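Local structure of nigritoxine (5M41) at residues 601-614 and 721-733. The protein is a bacterial toxin of Vibrio nigripulchritudo that acts against crustaceans and insects. Residues are numbered along the deposited sequence; the frame is centred on the assembly and turned at random.
Sequences LESNAFLTYIEGKK and YMTQLMGQVLTNG
Leu725 sends its two methyls to Leu601, just ahead of helix 603-614, and to the helix's first turns: CD2 meets Leu601 CD2 tip to tip at 3.7 Å, while CD1 rests on Leu607 CB. The Phe606 side chain crosses Leu725 at about a right angle, and Ile610 CG1 lies over one face of the Phe606 ring, toward the rim. One turn on, Val729 CG1 reaches Ile610 CG2 at 3.9 Å and its CG2 touches Leu607 CD1, the Val729 and Leu607 side chains passing in opposite directions. This apolar seam joins two nearly parallel helices (9°, axes 10.2 Å apart); strand 649-652 and helices 667-676 and 688-704 also pack against it.

Toward the C-terminal ends the contact turns polar and more exposed. Lys614, its chain bent at chi3 (56°), brings NZ to Asn732 OD1 at 2.6 Å, nearly in line with the C=O bond, and to Val729 O at 2.9 Å from above the carbonyl plane. NZ also forms a salt bridge with Glu611 OE2, three residues earlier. Glu611 OE1 takes a weak bond from Gln728 NE2 at 3.2 Å, with amide and carboxylate planes 62° apart. Three acceptors thus grip one ammonium group, which probably offsets the partial negative charge of carbonyls in the second helix's last turn, so apolar packing carries the buried half and charge-assisted bonds the exposed end.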
ATOM      1  N   LEU A 601     -27.401   6.291 -24.687  1.00 42.56           N
ATOM      2  CA  LEU A 601     -26.875   5.461 -23.630  1.00 41.94           C
ATOM      3  C   LEU A 601     -26.873   4.022 -24.127  1.00 42.97           C
ATOM      4  O   LEU A 601     -27.903   3.515 -24.585  1.00 42.05           O
ATOM      5  CB  LEU A 601     -27.766   5.579 -22.376  1.00 40.29           C
ATOM      6  CG  LEU A 601     -27.441   4.580 -21.255  1.00 42.62           C
ATOM      7  CD1 LEU A 601     -26.050   4.833 -20.654  1.00 39.41           C
ATOM      8  CD2 LEU A 601     -28.535   4.598 -20.191  1.00 41.11           C
ATOM      9  N   GLU A 602     -25.719   3.376 -24.012  1.00 43.99           N
ATOM     10  CA  GLU A 602     -25.528   2.005 -24.442  1.00 46.08           C
ATOM     11  C   GLU A 602     -26.027   1.014 -23.366  1.00 45.37           C
ATOM     12  O   GLU A 602     -25.258   0.538 -22.524  1.00 43.24           O
ATOM     13  CB  GLU A 602     -24.053   1.795 -24.784  1.00 47.34           C
ATOM     14  CG  GLU A 602     -23.583   2.622 -25.974  1.00 48.67           C
ATOM     15  CD  GLU A 602     -22.107   3.009 -25.889  1.00 52.99           C
ATOM     16  OE1 GLU A 602     -21.313   2.259 -25.290  1.00 55.51           O
ATOM     17  OE2 GLU A 602     -21.729   4.071 -26.426  1.00 53.44           O
ATOM     18  N   SER A 603     -27.317   0.705 -23.441  1.00 42.94           N
ATOM     19  CA  SER A 603     -28.051   0.048 -22.361  1.00 44.52           C
ATOM     20  C   SER A 603     -27.393  -1.213 -21.839  1.00 43.09           C
ATOM     21  O   SER A 603     -27.066  -1.292 -20.658  1.00 42.41           O
ATOM     22  CB  SER A 603     -29.468  -0.274 -22.828  1.00 43.65           C
ATOM     23  OG  SER A 603     -30.137   0.922 -23.161  1.00 44.93           O
ATOM     24  N   ASN A 604     -27.187  -2.186 -22.721  1.00 44.47           N
ATOM     25  CA  ASN A 604     -26.704  -3.493 -22.304  1.00 45.86           C
ATOM     26  C   ASN A 604     -25.233  -3.469 -21.928  1.00 45.63           C
ATOM     27  O   ASN A 604     -24.816  -4.211 -21.023  1.00 46.49           O
ATOM     28  CB  ASN A 604     -27.012  -4.576 -23.357  1.00 47.42           C
ATOM     29  CG  ASN A 604     -28.499  -4.929 -23.417  1.00 50.13           C
ATOM     30  OD1 ASN A 604     -29.175  -5.022 -22.394  1.00 50.06           O
ATOM     31  ND2 ASN A 604     -29.010  -5.127 -24.620  1.00 52.06           N
ATOM     32  N   ALA A 605     -24.457  -2.604 -22.583  1.00 43.41           N
ATOM     33  CA  ALA A 605     -23.031  -2.511 -22.255  1.00 44.91           C
ATOM     34  C   ALA A 605     -22.950  -1.980 -20.825  1.00 44.00           C
ATOM     35  O   ALA A 605     -22.226  -2.541 -20.000  1.00 43.14           O
ATOM     36  CB  ALA A 605     -22.279  -1.600 -23.221  1.00 41.67           C
ATOM     37  N   PHE A 606     -23.723  -0.918 -20.561  1.00 41.84           N
ATOM     38  CA  PHE A 606     -23.775  -0.281 -19.251  1.00 42.46           C
ATOM     39  C   PHE A 606     -24.305  -1.280 -18.222  1.00 41.75           C
ATOM     40  O   PHE A 606     -23.691  -1.480 -17.178  1.00 40.29           O
ATOM     41  CB  PHE A 606     -24.653   0.992 -19.288  1.00 41.46           C
ATOM     42  CG  PHE A 606     -24.701   1.750 -17.967  1.00 41.81           C
ATOM     43  CD1 PHE A 606     -23.616   2.546 -17.546  1.00 40.05           C
ATOM     44  CD2 PHE A 606     -25.825   1.675 -17.141  1.00 41.12           C
ATOM     45  CE1 PHE A 606     -23.659   3.247 -16.340  1.00 39.44           C
ATOM     46  CE2 PHE A 606     -25.870   2.379 -15.937  1.00 40.40           C
ATOM     47  CZ  PHE A 606     -24.796   3.165 -15.535  1.00 39.69           C
ATOM     48  N   LEU A 607     -25.422  -1.932 -18.554  1.00 42.33           N
ATOM     49  CA  LEU A 607     -26.037  -2.926 -17.660  1.00 44.69           C
ATOM     50  C   LEU A 607     -25.027  -4.011 -17.267  1.00 45.59           C
ATOM     51  O   LEU A 607     -24.874  -4.319 -16.074  1.00 47.09           O
ATOM     52  CB  LEU A 607     -27.306  -3.566 -18.278  1.00 43.52           C
ATOM     53  CG  LEU A 607     -27.980  -4.710 -17.504  1.00 46.12           C
ATOM     54  CD1 LEU A 607     -28.369  -4.278 -16.083  1.00 44.89           C
ATOM     55  CD2 LEU A 607     -29.179  -5.302 -18.255  1.00 44.47           C
ATOM     56  N   THR A 608     -24.343  -4.568 -18.262  1.00 45.54           N
ATOM     57  CA  THR A 608     -23.405  -5.666 -18.037  1.00 46.64           C
ATOM     58  C   THR A 608     -22.265  -5.183 -17.173  1.00 45.50           C
ATOM     59  O   THR A 608     -21.910  -5.836 -16.184  1.00 45.09           O
ATOM     60  CB  THR A 608     -22.863  -6.265 -19.354  1.00 46.69           C
ATOM     61  OG1 THR A 608     -23.954  -6.835 -20.090  1.00 48.21           O
ATOM     62  CG2 THR A 608     -21.851  -7.381 -19.069  1.00 47.05           C
ATOM     63  N   TYR A 609     -21.703  -4.035 -17.530  1.00 43.12           N
ATOM     64  CA  TYR A 609     -20.565  -3.537 -16.756  1.00 42.71           C
ATOM     65  C   TYR A 609     -20.950  -3.305 -15.296  1.00 42.55           C
ATOM     66  O   TYR A 609     -20.255  -3.765 -14.399  1.00 43.93           O
ATOM     67  CB  TYR A 609     -19.908  -2.303 -17.390  1.00 41.07           C
ATOM     68  CG  TYR A 609     -18.779  -1.747 -16.547  1.00 41.10           C
ATOM     69  CD1 TYR A 609     -17.504  -2.324 -16.578  1.00 40.92           C
ATOM     70  CD2 TYR A 609     -18.992  -0.666 -15.694  1.00 40.99           C
ATOM     71  CE1 TYR A 609     -16.472  -1.829 -15.791  1.00 41.65           C
ATOM     72  CE2 TYR A 609     -17.968  -0.158 -14.900  1.00 41.81           C
ATOM     73  CZ  TYR A 609     -16.709  -0.740 -14.958  1.00 41.83           C
ATOM     74  OH  TYR A 609     -15.684  -0.236 -14.170  1.00 44.57           O
ATOM     75  N   ILE A 610     -22.068  -2.630 -15.064  1.00 42.02           N
ATOM     76  CA  ILE A 610     -22.477  -2.282 -13.714  1.00 41.71           C
ATOM     77  C   ILE A 610     -22.813  -3.535 -12.882  1.00 44.12           C
ATOM     78  O   ILE A 610     -22.377  -3.642 -11.719  1.00 44.93           O
ATOM     79  CB  ILE A 610     -23.620  -1.239 -13.724  1.00 41.92           C
ATOM     80  CG1 ILE A 610     -23.097   0.100 -14.267  1.00 41.28           C
ATOM     81  CG2 ILE A 610     -24.228  -1.037 -12.325  1.00 43.10           C
ATOM     82  CD1 ILE A 610     -22.016   0.772 -13.422  1.00 39.92           C
ATOM     83  N   GLU A 611     -23.539  -4.488 -13.470  1.00 42.08           N
ATOM     84  CA  GLU A 611     -23.821  -5.758 -12.793  1.00 45.30           C
ATOM     85  C   GLU A 611     -22.523  -6.476 -12.423  1.00 46.47           C
ATOM     86  O   GLU A 611     -22.419  -7.051 -11.352  1.00 47.85           O
ATOM     87  CB  GLU A 611     -24.737  -6.651 -13.631  1.00 46.62           C
ATOM     88  CG  GLU A 611     -26.137  -6.069 -13.807  1.00 47.10           C
ATOM     89  CD  GLU A 611     -26.901  -5.989 -12.492  1.00 49.74           C
ATOM     90  OE1 GLU A 611     -26.988  -7.016 -11.810  1.00 51.70           O
ATOM     91  OE2 GLU A 611     -27.419  -4.912 -12.137  1.00 49.75           O
ATOM     92  N   GLY A 612     -21.519  -6.392 -13.289  1.00 45.00           N
ATOM     93  CA  GLY A 612     -20.212  -6.949 -12.989  1.00 46.80           C
ATOM     94  C   GLY A 612     -19.556  -6.238 -11.819  1.00 46.88           C
ATOM     95  O   GLY A 612     -19.106  -6.883 -10.862  1.00 47.90           O
ATOM     96  N   LYS A 613     -19.493  -4.910 -11.899  1.00 46.48           N
ATOM     97  CA  LYS A 613     -18.925  -4.095 -10.827  1.00 47.74           C
ATOM     98  C   LYS A 613     -19.712  -4.207  -9.516  1.00 49.47           C
ATOM     99  O   LYS A 613     -19.124  -4.083  -8.443  1.00 50.80           O
ATOM    100  CB  LYS A 613     -18.815  -2.638 -11.241  1.00 46.44           C
ATOM    101  CG  LYS A 613     -17.677  -2.359 -12.204  1.00 48.59           C
ATOM    102  CD  LYS A 613     -16.320  -2.724 -11.611  1.00 49.79           C
ATOM    103  CE  LYS A 613     -15.668  -1.554 -10.899  1.00 47.33           C
ATOM    104  NZ  LYS A 613     -14.215  -1.796 -10.696  1.00 49.44           N
ATOM    105  N   LYS A 614     -21.025  -4.440  -9.607  1.00 49.03           N
ATOM    106  CA  LYS A 614     -21.889  -4.590  -8.416  1.00 51.30           C
ATOM    107  C   LYS A 614     -21.498  -5.754  -7.513  1.00 54.00           C
ATOM    108  O   LYS A 614     -21.726  -5.694  -6.316  1.00 53.52           O
ATOM    109  CB  LYS A 614     -23.359  -4.765  -8.804  1.00 50.04           C
ATOM    110  CG  LYS A 614     -24.110  -3.464  -8.955  1.00 48.14           C
ATOM    111  CD  LYS A 614     -25.466  -3.661  -9.623  1.00 47.90           C
ATOM    112  CE  LYS A 614     -26.362  -4.679  -8.905  1.00 47.95           C
ATOM    113  NZ  LYS A 614     -27.766  -4.514  -9.390  1.00 45.87           N
ATOM    114  N   TYR A 721     -37.308   1.225 -21.262  1.00 47.75           N
ATOM    115  CA  TYR A 721     -35.924   0.749 -21.272  1.00 47.87           C
ATOM    116  C   TYR A 721     -35.181   1.308 -20.070  1.00 46.07           C
ATOM    117  O   TYR A 721     -34.499   0.559 -19.363  1.00 46.41           O
ATOM    118  CB  TYR A 721     -35.194   1.098 -22.579  1.00 49.41           C
ATOM    119  CG  TYR A 721     -35.885   0.628 -23.858  1.00 53.24           C
ATOM    120  CD1 TYR A 721     -36.648  -0.550 -23.886  1.00 55.71           C
ATOM    121  CD2 TYR A 721     -35.757   1.364 -25.038  1.00 53.96           C
ATOM    122  CE1 TYR A 721     -37.276  -0.969 -25.060  1.00 59.19           C
ATOM    123  CE2 TYR A 721     -36.375   0.956 -26.219  1.00 56.93           C
ATOM    124  CZ  TYR A 721     -37.128  -0.208 -26.224  1.00 60.28           C
ATOM    125  OH  TYR A 721     -37.746  -0.594 -27.391  1.00 63.85           O
ATOM    126  N   MET A 722     -35.361   2.608 -19.818  1.00 44.58           N
ATOM    127  CA  MET A 722     -34.743   3.285 -18.666  1.00 43.96           C
ATOM    128  C   MET A 722     -35.210   2.721 -17.307  1.00 44.71           C
ATOM    129  O   MET A 722     -34.385   2.411 -16.449  1.00 42.61           O
ATOM    130  CB  MET A 722     -34.963   4.805 -18.739  1.00 42.39           C
ATOM    131  CG  MET A 722     -34.336   5.576 -17.580  1.00 44.23           C
ATOM    132  SD  MET A 722     -32.549   5.290 -17.373  1.00 45.77           S
ATOM    133  CE  MET A 722     -31.932   6.521 -18.520  1.00 41.06           C
ATOM    134  N   THR A 723     -36.526   2.558 -17.121  1.00 46.10           N
ATOM    135  CA  THR A 723     -37.052   2.041 -15.847  1.00 48.20           C
ATOM    136  C   THR A 723     -36.616   0.593 -15.625  1.00 47.53           C
ATOM    137  O   THR A 723     -36.348   0.185 -14.481  1.00 49.82           O
ATOM    138  CB  THR A 723     -38.603   2.108 -15.765  1.00 49.74           C
ATOM    139  OG1 THR A 723     -39.167   1.371 -16.850  1.00 52.97           O
ATOM    140  CG2 THR A 723     -39.122   3.555 -15.803  1.00 48.69           C
ATOM    141  N   GLN A 724     -36.561  -0.191 -16.706  1.00 46.52           N
ATOM    142  CA  GLN A 724     -36.091  -1.588 -16.615  1.00 47.06           C
ATOM    143  C   GLN A 724     -34.627  -1.613 -16.174  1.00 44.48           C
ATOM    144  O   GLN A 724     -34.252  -2.308 -15.223  1.00 45.16           O
ATOM    145  CB  GLN A 724     -36.260  -2.330 -17.958  1.00 48.02           C
ATOM    146  CG  GLN A 724     -35.961  -3.826 -17.862  1.00 50.70           C
ATOM    147  CD  GLN A 724     -35.741  -4.501 -19.222  1.00 54.47           C
ATOM    148  OE1 GLN A 724     -35.920  -3.885 -20.277  1.00 55.30           O
ATOM    149  NE2 GLN A 724     -35.324  -5.769 -19.195  1.00 53.64           N
ATOM    150  N   LEU A 725     -33.812  -0.823 -16.860  1.00 43.04           N
ATOM    151  CA  LEU A 725     -32.377  -0.718 -16.565  1.00 44.72           C
ATOM    152  C   LEU A 725     -32.104  -0.336 -15.113  1.00 43.53           C
ATOM    153  O   LEU A 725     -31.347  -1.018 -14.418  1.00 44.39           O
ATOM    154  CB  LEU A 725     -31.711   0.314 -17.481  1.00 44.28           C
ATOM    155  CG  LEU A 725     -30.244   0.668 -17.184  1.00 45.34           C
ATOM    156  CD1 LEU A 725     -29.332  -0.531 -17.435  1.00 44.89           C
ATOM    157  CD2 LEU A 725     -29.821   1.809 -18.092  1.00 45.74           C
ATOM    158  N   MET A 726     -32.707   0.764 -14.676  1.00 42.53           N
ATOM    159  CA  MET A 726     -32.492   1.270 -13.314  1.00 43.27           C
ATOM    160  C   MET A 726     -33.055   0.327 -12.259  1.00 42.48           C
ATOM    161  O   MET A 726     -32.441   0.133 -11.224  1.00 43.46           O
ATOM    162  CB  MET A 726     -33.053   2.685 -13.137  1.00 43.13           C
ATOM    163  CG  MET A 726     -32.398   3.737 -14.015  1.00 45.18           C
ATOM    164  SD  MET A 726     -30.616   3.871 -13.737  1.00 52.45           S
ATOM    165  CE  MET A 726     -30.535   5.289 -12.666  1.00 47.79           C
ATOM    166  N   GLY A 727     -34.220  -0.244 -12.522  1.00 43.25           N
ATOM    167  CA  GLY A 727     -34.821  -1.233 -11.638  1.00 43.19           C
ATOM    168  C   GLY A 727     -33.835  -2.335 -11.331  1.00 45.74           C
ATOM    169  O   GLY A 727     -33.660  -2.717 -10.158  1.00 45.31           O
ATOM    170  N   GLN A 728     -33.161  -2.819 -12.379  1.00 44.55           N
ATOM    171  CA  GLN A 728     -32.199  -3.895 -12.243  1.00 46.91           C
ATOM    172  C   GLN A 728     -30.928  -3.408 -11.543  1.00 46.64           C
ATOM    173  O   GLN A 728     -30.461  -4.021 -10.561  1.00 44.15           O
ATOM    174  CB  GLN A 728     -31.861  -4.550 -13.603  1.00 47.88           C
ATOM    175  CG  GLN A 728     -30.793  -5.655 -13.504  1.00 49.56           C
ATOM    176  CD  GLN A 728     -31.179  -6.780 -12.537  1.00 51.78           C
ATOM    177  OE1 GLN A 728     -32.345  -7.070 -12.367  1.00 55.03           O
ATOM    178  NE2 GLN A 728     -30.195  -7.393 -11.894  1.00 51.48           N
ATOM    179  N   VAL A 729     -30.384  -2.303 -12.050  1.00 45.10           N
ATOM    180  CA  VAL A 729     -29.118  -1.779 -11.571  1.00 44.27           C
ATOM    181  C   VAL A 729     -29.259  -1.376 -10.093  1.00 43.82           C
ATOM    182  O   VAL A 729     -28.412  -1.698  -9.253  1.00 45.66           O
ATOM    183  CB  VAL A 729     -28.656  -0.609 -12.486  1.00 45.30           C
ATOM    184  CG1 VAL A 729     -27.808   0.386 -11.749  1.00 46.63           C
ATOM    185  CG2 VAL A 729     -27.921  -1.144 -13.719  1.00 44.69           C
ATOM    186  N   LEU A 730     -30.342  -0.697  -9.770  1.00 41.89           N
ATOM    187  CA  LEU A 730     -30.484  -0.155  -8.436  1.00 42.86           C
ATOM    188  C   LEU A 730     -31.085  -1.113  -7.425  1.00 45.08           C
ATOM    189  O   LEU A 730     -30.786  -0.991  -6.236  1.00 45.20           O
ATOM    190  CB  LEU A 730     -31.277   1.150  -8.450  1.00 42.20           C
ATOM    191  CG  LEU A 730     -30.720   2.256  -9.353  1.00 41.82           C
ATOM    192  CD1 LEU A 730     -31.688   3.415  -9.447  1.00 40.01           C
ATOM    193  CD2 LEU A 730     -29.346   2.736  -8.879  1.00 41.14           C
ATOM    194  N   THR A 731     -31.930  -2.046  -7.872  1.00 46.00           N
ATOM    195  CA  THR A 731     -32.677  -2.895  -6.925  1.00 48.08           C
ATOM    196  C   THR A 731     -32.656  -4.390  -7.251  1.00 50.86           C
ATOM    197  O   THR A 731     -33.410  -5.161  -6.656  1.00 52.92           O
ATOM    198  CB  THR A 731     -34.150  -2.435  -6.752  1.00 46.34           C
ATOM    199  OG1 THR A 731     -34.941  -2.870  -7.870  1.00 45.58           O
ATOM    200  CG2 THR A 731     -34.270  -0.894  -6.600  1.00 46.05           C
ATOM    201  N   ASN A 732     -31.808  -4.800  -8.194  1.00 51.48           N
ATOM    202  CA  ASN A 732     -31.784  -6.193  -8.662  1.00 53.06           C
ATOM    203  C   ASN A 732     -33.151  -6.654  -9.175  1.00 53.88           C
ATOM    204  O   ASN A 732     -33.472  -7.827  -9.106  1.00 56.92           O
ATOM    205  CB  ASN A 732     -31.266  -7.155  -7.571  1.00 54.74           C
ATOM    206  CG  ASN A 732     -29.827  -6.881  -7.178  1.00 55.28           C
ATOM    207  OD1 ASN A 732     -29.072  -6.237  -7.907  1.00 53.20           O
ATOM    208  ND2 ASN A 732     -29.445  -7.361  -6.015  1.00 54.14           N
ATOM    209  N   GLY A 733     -33.945  -5.718  -9.685  1.00 52.95           N
ATOM    210  CA  GLY A 733     -35.267  -6.027 -10.232  1.00 55.24           C
ATOM    211  C   GLY A 733     -36.326  -6.335  -9.175  1.00 57.52           C
ATOM    212  O   GLY A 733     -37.384  -6.871  -9.495  1.00 59.04           O
TER